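Side-chain contacts in chitinase (Thermococcus chitonophagus, PDB 5XSW), which probably hydrolyses internal linkages of chitin as an endochitinase, and here carries a glycan bound in a pocket of its helical domain: residues A[103-108]-A[480-485]; A[130-135]-A[436-441]; A[158-163]-A[456-461]. All coordinates share one frame; numbering follows the deposited sequence.

Contact 1 (A[103-108]-A[480-485]); sequences HYLRGE and HARNYN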
loop_
_atom_site.group_PDB
_atom_site.type_symbol
_atom_site.label_atom_id
_atom_site.label_comp_id
_atom_site.label_asym_id
_atom_site.label_seq_id
_atom_site.Cartn_x
_atom_site.Cartn_y
_atom_site.Cartn_z
ATOM N N HIS A 103 19.522 18.782 -0.471
ATOM C CA HIS A 103 18.890 18.192 0.699
ATOM C C HIS A 103 17.909 17.070 0.249
ATOM O O HIS A 103 16.929 17.360 -0.444
ATOM C CB HIS A 103 18.145 19.246 1.482
ATOM C CG HIS A 103 19.023 20.398 1.899
ATOM N ND1 HIS A 103 19.800 20.360 3.039
ATOM C CD2 HIS A 103 19.278 21.592 1.303
ATOM C CE1 HIS A 103 20.459 21.509 3.160
ATOM N NE2 HIS A 103 20.156 22.275 2.123
ATOM N N TYR A 104 18.211 15.841 0.606
ATOM C CA TYR A 104 17.321 14.719 0.218
ATOM C C TYR A 104 16.057 14.756 1.040
ATOM O O TYR A 104 15.998 15.338 2.159
ATOM C CB TYR A 104 17.987 13.376 0.428
ATOM C CG TYR A 104 19.199 13.199 -0.392
ATOM C CD1 TYR A 104 19.125 13.247 -1.780
ATOM C CD2 TYR A 104 20.437 13.019 0.216
ATOM C CE1 TYR A 104 20.256 13.091 -2.544
ATOM C CE2 TYR A 104 21.581 12.861 -0.542
ATOM C CZ TYR A 104 21.479 12.898 -1.918
ATOM O OH TYR A 104 22.600 12.753 -2.678
ATOM N N LEU A 105 15.033 14.080 0.542
ATOM C CA LEU A 105 13.781 14.044 1.283
ATOM C C LEU A 105 13.899 12.935 2.347
ATOM O O LEU A 105 13.428 11.800 2.164
ATOM C CB LEU A 105 12.627 13.787 0.302
ATOM C CG LEU A 105 11.222 13.868 0.829
ATOM C CD1 LEU A 105 10.924 15.226 1.457
ATOM C CD2 LEU A 105 10.336 13.594 -0.389
ATOM N N ARG A 106 14.523 13.269 3.463
ATOM C CA ARG A 106 14.998 12.294 4.454
ATOM C C ARG A 106 15.591 13.135 5.585
ATOM O O ARG A 106 16.342 14.060 5.269
ATOM C CB ARG A 106 16.036 11.388 3.847
ATOM C CG ARG A 106 16.173 10.018 4.539
ATOM C CD ARG A 106 17.190 9.987 5.674
ATOM N NE ARG A 106 17.265 8.657 6.306
ATOM C CZ ARG A 106 18.366 7.909 6.392
ATOM N NH1 ARG A 106 19.547 8.370 5.945
ATOM N NH2 ARG A 106 18.304 6.716 7.009
ATOM N N GLY A 107 15.235 12.870 6.849
ATOM C CA GLY A 107 15.668 13.736 7.943
ATOM C C GLY A 107 17.151 13.563 8.108
ATOM O O GLY A 107 17.621 12.459 8.369
ATOM N N GLU A 108 17.897 14.652 7.965
ATOM C CA GLU A 108 19.359 14.592 8.069
ATOM C C GLU A 108 19.818 14.224 9.499
ATOM O O GLU A 108 20.886 13.674 9.693
ATOM C CB GLU A 108 19.938 15.968 7.623
ATOM C CG GLU A 108 19.658 16.239 6.125
ATOM C CD GLU A 108 20.061 17.644 5.636
ATOM O OE1 GLU A 108 20.485 18.454 6.478
ATOM O OE2 GLU A 108 19.931 17.929 4.416
ATOM N N HIS A 480 4.408 11.592 -1.157
ATOM C CA HIS A 480 3.843 11.402 0.165
ATOM C C HIS A 480 4.592 12.234 1.242
ATOM O O HIS A 480 3.996 12.957 2.031
ATOM C CB HIS A 480 3.917 9.925 0.569
ATOM C CG HIS A 480 3.123 9.623 1.792
ATOM N ND1 HIS A 480 3.436 8.597 2.655
ATOM C CD2 HIS A 480 1.981 10.176 2.257
ATOM C CE1 HIS A 480 2.539 8.555 3.626
ATOM N NE2 HIS A 480 1.664 9.531 3.426
ATOM N N ALA A 481 5.908 12.124 1.259
ATOM C CA ALA A 481 6.702 12.837 2.277
ATOM C C ALA A 481 6.675 14.356 2.039
ATOM O O ALA A 481 6.645 15.111 3.008
ATOM C CB ALA A 481 8.163 12.294 2.300
ATOM N N ARG A 482 6.650 14.819 0.785
ATOM C CA ARG A 482 6.538 16.292 0.604
ATOM C C ARG A 482 5.186 16.827 1.075
ATOM O O ARG A 482 5.106 17.974 1.436
ATOM C CB ARG A 482 6.746 16.725 -0.856
ATOM C CG ARG A 482 8.085 16.351 -1.338
ATOM C CD ARG A 482 8.540 17.237 -2.423
ATOM N NE ARG A 482 9.018 18.461 -1.787
ATOM C CZ ARG A 482 9.224 19.590 -2.431
ATOM N NH1 ARG A 482 8.974 19.643 -3.730
ATOM N NH2 ARG A 482 9.640 20.661 -1.755
ATOM N N ASN A 483 4.134 16.006 1.082
ATOM C CA ASN A 483 2.781 16.494 1.452
ATOM C C ASN A 483 2.355 16.141 2.884
ATOM O O ASN A 483 1.170 16.192 3.213
ATOM C CB ASN A 483 1.727 15.929 0.461
ATOM C CG ASN A 483 1.803 16.586 -0.905
ATOM O OD1 ASN A 483 1.240 17.658 -1.099
ATOM N ND2 ASN A 483 2.520 15.965 -1.856
ATOM N N TYR A 484 3.310 15.725 3.715
ATOM C CA TYR A 484 3.003 15.169 5.031
ATOM C C TYR A 484 3.251 16.274 6.065
ATOM O O TYR A 484 4.358 16.813 6.116
ATOM C CB TYR A 484 3.879 13.909 5.307
ATOM C CG TYR A 484 3.436 13.107 6.501
ATOM C CD1 TYR A 484 2.233 12.388 6.471
ATOM C CD2 TYR A 484 4.213 13.069 7.666
ATOM C CE1 TYR A 484 1.823 11.655 7.583
ATOM C CE2 TYR A 484 3.834 12.326 8.764
ATOM C CZ TYR A 484 2.637 11.630 8.728
ATOM O OH TYR A 484 2.279 10.902 9.831
ATOM N N ASN A 485 2.224 16.618 6.846
ATOM C CA ASN A 485 2.318 17.734 7.803
ATOM C C ASN A 485 1.754 17.355 9.155
ATOM O O ASN A 485 0.618 17.691 9.478
ATOM C CB ASN A 485 1.571 18.984 7.250
ATOM C CG ASN A 485 2.137 19.434 5.913
ATOM O OD1 ASN A 485 1.481 19.314 4.881
ATOM N ND2 ASN A 485 3.394 19.901 5.921
#
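Leu105 and Ala481 have their CA atoms 7.2 Å apart, where the chain leaving strand 98-104 turns in front of the last turn of helix 475-482. Leu105 is the centre of an inverse gamma turn, closed by a weak bond from Arg106 N to Tyr104 O, and its side chain leaves this bend directly toward the helix. With CG anti to the backbone N (chi1 -173°), the branched end is laid over two consecutive helical residues. Leu105 CD2 touches both: it is 3.7 Å from Ala481 CB and equally 3.7 Å from Arg482 CG. The other methyl, Leu105 CD1, stays a little farther off, 4.1 Å from Ala481 CB. Arg482 offers only the aliphatic start of its chain, which then bends at chi3 and carries the guanidinium off to a salt bridge with Asp69. Trimming Leu105 to an alanine would probably open a gap over Ala481 CB and leave Arg482 CG without its apolar neighbour. Flanking the turn, His103 ND1 donates to the syn lone pair of Glu108 OE2 at 2.8 Å, with the oxygen nearly in the ring plane, so that the two ends of the segment are tied together. Leu105 O also accepts from Trp477 NE1. This is apolar packing at a domain interface: the exit of an N-terminal antiparallel beta domain rests on the C-terminal helix of the helical domain.

Contact 2 (A[130-135]-A[436-441]); sequences SDLIAD and DLLSQH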
loop_
_atom_site.group_PDB
_atom_site.type_symbol
_atom_site.label_atom_id
_atom_site.label_comp_id
_atom_site.label_asym_id
_atom_site.label_seq_id
_atom_site.Cartn_x
_atom_site.Cartn_y
_atom_site.Cartn_z
ATOM N N SER A 130 40.375 -12.946 19.383
ATOM C CA SER A 130 40.536 -11.623 19.989
ATOM C C SER A 130 40.074 -10.524 19.064
ATOM O O SER A 130 39.774 -9.450 19.518
ATOM C CB SER A 130 42.017 -11.346 20.356
ATOM O OG SER A 130 42.453 -12.328 21.261
ATOM N N ASP A 131 40.073 -10.780 17.765
ATOM C CA ASP A 131 39.558 -9.828 16.827
ATOM C C ASP A 131 37.994 -9.785 16.906
ATOM O O ASP A 131 37.377 -8.896 16.328
ATOM C CB ASP A 131 39.987 -10.157 15.400
ATOM C CG ASP A 131 41.482 -9.938 15.180
ATOM O OD1 ASP A 131 42.024 -9.074 15.875
ATOM O OD2 ASP A 131 42.078 -10.617 14.314
ATOM N N LEU A 132 37.402 -10.739 17.609
ATOM C CA LEU A 132 35.944 -10.812 17.719
ATOM C C LEU A 132 35.482 -10.353 19.063
ATOM O O LEU A 132 34.457 -9.729 19.157
ATOM C CB LEU A 132 35.418 -12.258 17.477
ATOM C CG LEU A 132 35.645 -12.829 16.092
ATOM C CD1 LEU A 132 35.286 -14.342 16.038
ATOM C CD2 LEU A 132 34.858 -12.079 14.993
ATOM N N ILE A 133 36.191 -10.727 20.123
ATOM C CA ILE A 133 35.728 -10.473 21.482
ATOM C C ILE A 133 36.669 -9.504 22.193
ATOM O O ILE A 133 37.798 -9.847 22.524
ATOM C CB ILE A 133 35.606 -11.758 22.288
ATOM C CG1 ILE A 133 34.659 -12.761 21.572
ATOM C CG2 ILE A 133 35.182 -11.448 23.725
ATOM C CD1 ILE A 133 34.281 -13.980 22.426
ATOM N N ALA A 134 36.199 -8.287 22.413
ATOM C CA ALA A 134 37.031 -7.248 23.021
ATOM C C ALA A 134 37.283 -7.578 24.476
ATOM O O ALA A 134 38.381 -7.424 24.990
ATOM C CB ALA A 134 36.349 -5.870 22.900
ATOM N N ASP A 135 36.243 -8.039 25.152
ATOM C CA ASP A 135 36.300 -8.152 26.587
ATOM C C ASP A 135 35.496 -9.365 27.028
ATOM O O ASP A 135 34.299 -9.277 27.332
ATOM C CB ASP A 135 35.805 -6.835 27.201
ATOM C CG ASP A 135 35.623 -6.891 28.724
ATOM O OD1 ASP A 135 35.962 -7.891 29.371
ATOM O OD2 ASP A 135 35.132 -5.876 29.281
ATOM N N ASP A 436 33.086 -20.766 13.762
ATOM C CA ASP A 436 34.082 -21.779 14.225
ATOM C C ASP A 436 34.817 -21.289 15.479
ATOM O O ASP A 436 34.836 -21.993 16.498
ATOM C CB ASP A 436 35.066 -22.108 13.090
ATOM C CG ASP A 436 34.434 -22.923 11.991
ATOM O OD1 ASP A 436 33.455 -23.636 12.318
ATOM O OD2 ASP A 436 34.894 -22.840 10.816
ATOM N N LEU A 437 35.340 -20.055 15.466
ATOM C CA LEU A 437 36.041 -19.573 16.654
ATOM C C LEU A 437 35.163 -19.403 17.856
ATOM O O LEU A 437 35.546 -19.687 19.009
ATOM C CB LEU A 437 36.756 -18.230 16.355
ATOM C CG LEU A 437 37.748 -18.384 15.188
ATOM C CD1 LEU A 437 38.368 -17.036 14.694
ATOM C CD2 LEU A 437 38.859 -19.399 15.587
ATOM N N LEU A 438 33.965 -18.878 17.626
ATOM C CA LEU A 438 33.058 -18.647 18.761
ATOM C C LEU A 438 32.506 -19.937 19.289
ATOM O O LEU A 438 32.200 -20.036 20.481
ATOM C CB LEU A 438 31.898 -17.694 18.344
ATOM C CG LEU A 438 32.358 -16.269 18.021
ATOM C CD1 LEU A 438 31.160 -15.404 17.464
ATOM C CD2 LEU A 438 32.982 -15.583 19.244
ATOM N N SER A 439 32.396 -20.939 18.430
ATOM C CA SER A 439 31.837 -22.240 18.921
ATOM C C SER A 439 32.695 -22.901 20.008
ATOM O O SER A 439 32.180 -23.641 20.842
ATOM C CB SER A 439 31.651 -23.230 17.780
ATOM O OG SER A 439 32.879 -23.644 17.148
ATOM N N GLN A 440 34.000 -22.599 20.015
ATOM C CA GLN A 440 34.963 -23.310 20.901
ATOM C C GLN A 440 34.581 -23.114 22.353
ATOM O O GLN A 440 34.624 -24.049 23.141
ATOM C CB GLN A 440 36.402 -22.844 20.612
ATOM C CG GLN A 440 36.884 -23.289 19.212
ATOM C CD GLN A 440 36.985 -24.789 19.080
ATOM O OE1 GLN A 440 37.326 -25.488 20.049
ATOM N NE2 GLN A 440 36.657 -25.311 17.887
ATOM N N HIS A 441 34.087 -21.932 22.703
ATOM C CA HIS A 441 33.697 -21.651 24.089
ATOM C C HIS A 441 32.637 -22.637 24.597
ATOM O O HIS A 441 32.572 -22.908 25.786
ATOM C CB HIS A 441 33.198 -20.194 24.190
ATOM C CG HIS A 441 32.777 -19.779 25.560
ATOM N ND1 HIS A 441 33.652 -19.211 26.458
ATOM C CD2 HIS A 441 31.585 -19.856 26.197
ATOM C CE1 HIS A 441 33.018 -18.947 27.589
ATOM N NE2 HIS A 441 31.761 -19.318 27.454
#
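Leu132 and Ile133, neighbours in the loop ahead of helix 136-139, receive Leu438 from the C-terminal part of helix 421-439. The close part of the contact is the Ile133 side. The first bond of the Leu438 side chain runs beside the loop, but its end bends in to meet it: CD1 continues the chain line (chi2 174°), while the other branch, CD2, is turned to Ile133. Leu438 CD2 lies 3.8 Å from Ile133 CD1 and 4.0 Å from Ile133 CG1, methyl against the outer half of an extended isoleucine chain. Leu132 comes in beside it. Leu132 CD1, at the end of a side chain whose chi2 is 171°, reaches 4.0 Å from Leu438 CG, and the leucine side chains meet at a slant rather than lying alongside each other.

Toward Leu437 the fit is looser. The same Leu132 CD1 is 4.2 Å from Leu437 CB, so this residue is touched at the root of its side chain. Leu437 is partly exposed, which makes this the more open side of the contact, whereas Leu132, Ile133 and Leu438 are all buried. In the 436-441 segment Ser439 OG donates to Asp436 O at 2.6 Å, one turn back, the hydroxyl standing 25° from the carbonyl plane. Asp135 holds the N-cap position of the following helix.

Other parts of the fold close round this apolar patch. Trp122 and Phe127 pack against Leu132, Tyr139 of helix 136-139 touches both Ile133 and Leu438, and Leu438 also meets Asp452 and Thr455 of helix 449-461 and Ile447 of strand 447-448. Leu132 also packs on Val459, so the loop lies against both helix 421-439 and helix 449-461.

Contact 3 (A[158-163]-A[456-461]); sequences HPTQII and ILRVAM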
loop_
_atom_site.group_PDB
_atom_site.type_symbol
_atom_site.label_atom_id
_atom_site.label_comp_id
_atom_site.label_asym_id
_atom_site.label_seq_id
_atom_site.Cartn_x
_atom_site.Cartn_y
_atom_site.Cartn_z
ATOM N N HIS A 158 23.263 -4.181 26.683
ATOM C CA HIS A 158 24.546 -4.886 26.530
ATOM C C HIS A 158 24.977 -4.675 25.097
ATOM O O HIS A 158 24.138 -4.574 24.202
ATOM C CB HIS A 158 24.411 -6.371 26.876
ATOM C CG HIS A 158 25.727 -7.067 27.106
ATOM N ND1 HIS A 158 26.575 -7.426 26.085
ATOM C CD2 HIS A 158 26.347 -7.430 28.254
ATOM C CE1 HIS A 158 27.664 -7.981 26.586
ATOM N NE2 HIS A 158 27.539 -8.014 27.901
ATOM N N PRO A 159 26.278 -4.513 24.863
ATOM C CA PRO A 159 26.702 -4.288 23.475
ATOM C C PRO A 159 26.808 -5.517 22.559
ATOM O O PRO A 159 26.868 -5.339 21.331
ATOM C CB PRO A 159 28.101 -3.669 23.644
ATOM C CG PRO A 159 28.609 -4.289 24.947
ATOM C CD PRO A 159 27.359 -4.244 25.842
ATOM N N THR A 160 26.915 -6.725 23.118
ATOM C CA THR A 160 27.124 -7.898 22.255
ATOM C C THR A 160 26.076 -9.002 22.564
ATOM O O THR A 160 25.890 -9.908 21.759
ATOM C CB THR A 160 28.570 -8.488 22.403
ATOM O OG1 THR A 160 28.794 -8.851 23.774
ATOM C CG2 THR A 160 29.606 -7.474 21.959
ATOM N N GLN A 161 25.394 -8.884 23.704
ATOM C CA GLN A 161 24.332 -9.848 24.054
ATOM C C GLN A 161 22.963 -9.349 23.566
ATOM O O GLN A 161 22.694 -8.154 23.659
ATOM C CB GLN A 161 24.214 -10.084 25.562
ATOM C CG GLN A 161 25.357 -10.988 26.152
ATOM C CD GLN A 161 25.291 -11.064 27.635
ATOM O OE1 GLN A 161 24.207 -11.121 28.232
ATOM N NE2 GLN A 161 26.480 -11.055 28.283
ATOM N N ILE A 162 22.132 -10.268 23.056
ATOM C CA ILE A 162 20.701 -9.984 22.777
ATOM C C ILE A 162 19.906 -10.451 23.953
ATOM O O ILE A 162 20.025 -11.611 24.370
ATOM C CB ILE A 162 20.172 -10.756 21.551
ATOM C CG1 ILE A 162 21.030 -10.472 20.339
ATOM C CG2 ILE A 162 18.679 -10.402 21.274
ATOM C CD1 ILE A 162 20.890 -11.533 19.301
ATOM N N ILE A 163 19.096 -9.576 24.509
ATOM C CA ILE A 163 18.352 -9.926 25.716
ATOM C C ILE A 163 16.828 -9.856 25.424
ATOM O O ILE A 163 16.205 -8.772 25.515
ATOM C CB ILE A 163 18.641 -8.931 26.900
ATOM C CG1 ILE A 163 20.164 -8.704 27.073
ATOM C CG2 ILE A 163 17.944 -9.434 28.134
ATOM C CD1 ILE A 163 20.901 -9.996 27.371
ATOM N N ILE A 456 28.165 -12.435 15.050
ATOM C CA ILE A 456 28.035 -13.054 13.733
ATOM C C ILE A 456 27.419 -12.083 12.730
ATOM O O ILE A 456 27.894 -11.910 11.582
ATOM C CB ILE A 456 27.158 -14.334 13.785
ATOM C CG1 ILE A 456 27.815 -15.458 14.613
ATOM C CG2 ILE A 456 26.769 -14.741 12.327
ATOM C CD1 ILE A 456 29.102 -16.102 13.922
ATOM N N LEU A 457 26.328 -11.440 13.139
ATOM C CA LEU A 457 25.724 -10.408 12.259
ATOM C C LEU A 457 26.708 -9.269 11.863
ATOM O O LEU A 457 26.753 -8.834 10.692
ATOM C CB LEU A 457 24.492 -9.794 12.937
ATOM C CG LEU A 457 23.241 -10.733 13.010
ATOM C CD1 LEU A 457 22.045 -10.053 13.736
ATOM C CD2 LEU A 457 22.829 -11.209 11.591
ATOM N N ARG A 458 27.491 -8.817 12.827
ATOM C CA ARG A 458 28.443 -7.712 12.582
ATOM C C ARG A 458 29.527 -8.142 11.628
ATOM O O ARG A 458 29.901 -7.389 10.713
ATOM C CB ARG A 458 29.062 -7.243 13.920
ATOM C CG ARG A 458 28.055 -6.419 14.694
ATOM C CD ARG A 458 28.476 -5.976 16.073
ATOM N NE ARG A 458 27.293 -5.450 16.745
ATOM C CZ ARG A 458 27.118 -5.441 18.047
ATOM N NH1 ARG A 458 28.060 -5.905 18.853
ATOM N NH2 ARG A 458 25.981 -5.004 18.555
ATOM N N VAL A 459 29.997 -9.382 11.801
ATOM C CA VAL A 459 30.944 -9.924 10.832
ATOM C C VAL A 459 30.343 -9.939 9.470
ATOM O O VAL A 459 30.958 -9.451 8.509
ATOM C CB VAL A 459 31.391 -11.322 11.233
ATOM C CG1 VAL A 459 32.088 -12.006 10.065
ATOM C CG2 VAL A 459 32.313 -11.190 12.442
ATOM N N ALA A 460 29.119 -10.457 9.348
ATOM C CA ALA A 460 28.485 -10.430 8.016
ATOM C C ALA A 460 28.358 -9.010 7.493
ATOM O O ALA A 460 28.610 -8.744 6.303
ATOM C CB ALA A 460 27.067 -11.105 8.070
ATOM N N MET A 461 27.926 -8.094 8.371
ATOM C CA MET A 461 27.615 -6.737 7.896
ATOM C C MET A 461 28.815 -5.886 7.526
ATOM O O MET A 461 28.676 -4.857 6.821
ATOM C CB MET A 461 26.761 -5.986 8.959
ATOM C CG MET A 461 25.354 -6.670 9.045
ATOM S SD MET A 461 24.332 -5.965 10.350
ATOM C CE MET A 461 23.802 -4.442 9.580
#
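Pro159 O is gripped by both terminal nitrogens of Arg458: NH1 lies 2.8 Å from Pro159 O, and NH2 lies 2.9 Å from the same Pro159 O. The approach is end-on, with the oxygen only 4° out of the guanidinium plane, while the two donors come at the carbonyl from opposite faces of its own plane. Sharing one acceptor costs straightness, and the NH1 bond has an N-H...O angle of 148°. The reach comes from an Arg458 chain that is extended from CG to NE, carrying the charge from helix 449-461 to the loop. Thr160 crosses this chain at about a right angle and sets its CG2 at the guanidinium edge, 3.8 Å from Arg458 NH1.

The loop shape that presents the carbonyl is braced by His158, whose ND1 accepts from Thr160 N at 3.1 Å with a nearly straight bond of 169°. On its other side, His158 NE2 bonds to Ser138 O. Arg458 NH2 also forms a salt bridge with Glu197 of helix 186-199, which would be expected to balance the positive charge of this buried residue and to limit rotation of its guanidinium. Two N-H groups converging on a single main-chain oxygen make Pro159 O a shared acceptor for one guanidinium, joining the 158-163 loop to helix 449-461 within the helical domain.

From the N terminus, the chain first builds the beta domain and leaves it at 103-108, which contact 1 joins to 480-485 near the C terminus; the loop so closed takes in nearly the whole helical domain. Both other contacts are nested inside it. Segment 130-135 starts contact 2 and 158-163 starts contact 3, but their partners, 436-441 and 456-461, follow in the same order, so the two loops cross. These contacts touch, with centres about 12 Å apart, and tie the early loops to helices 421-439 and 449-461. Contact 1 lies on the opposite side of the chain's centre, its centre about 43 Å from that of contact 2, at the junction of the domains.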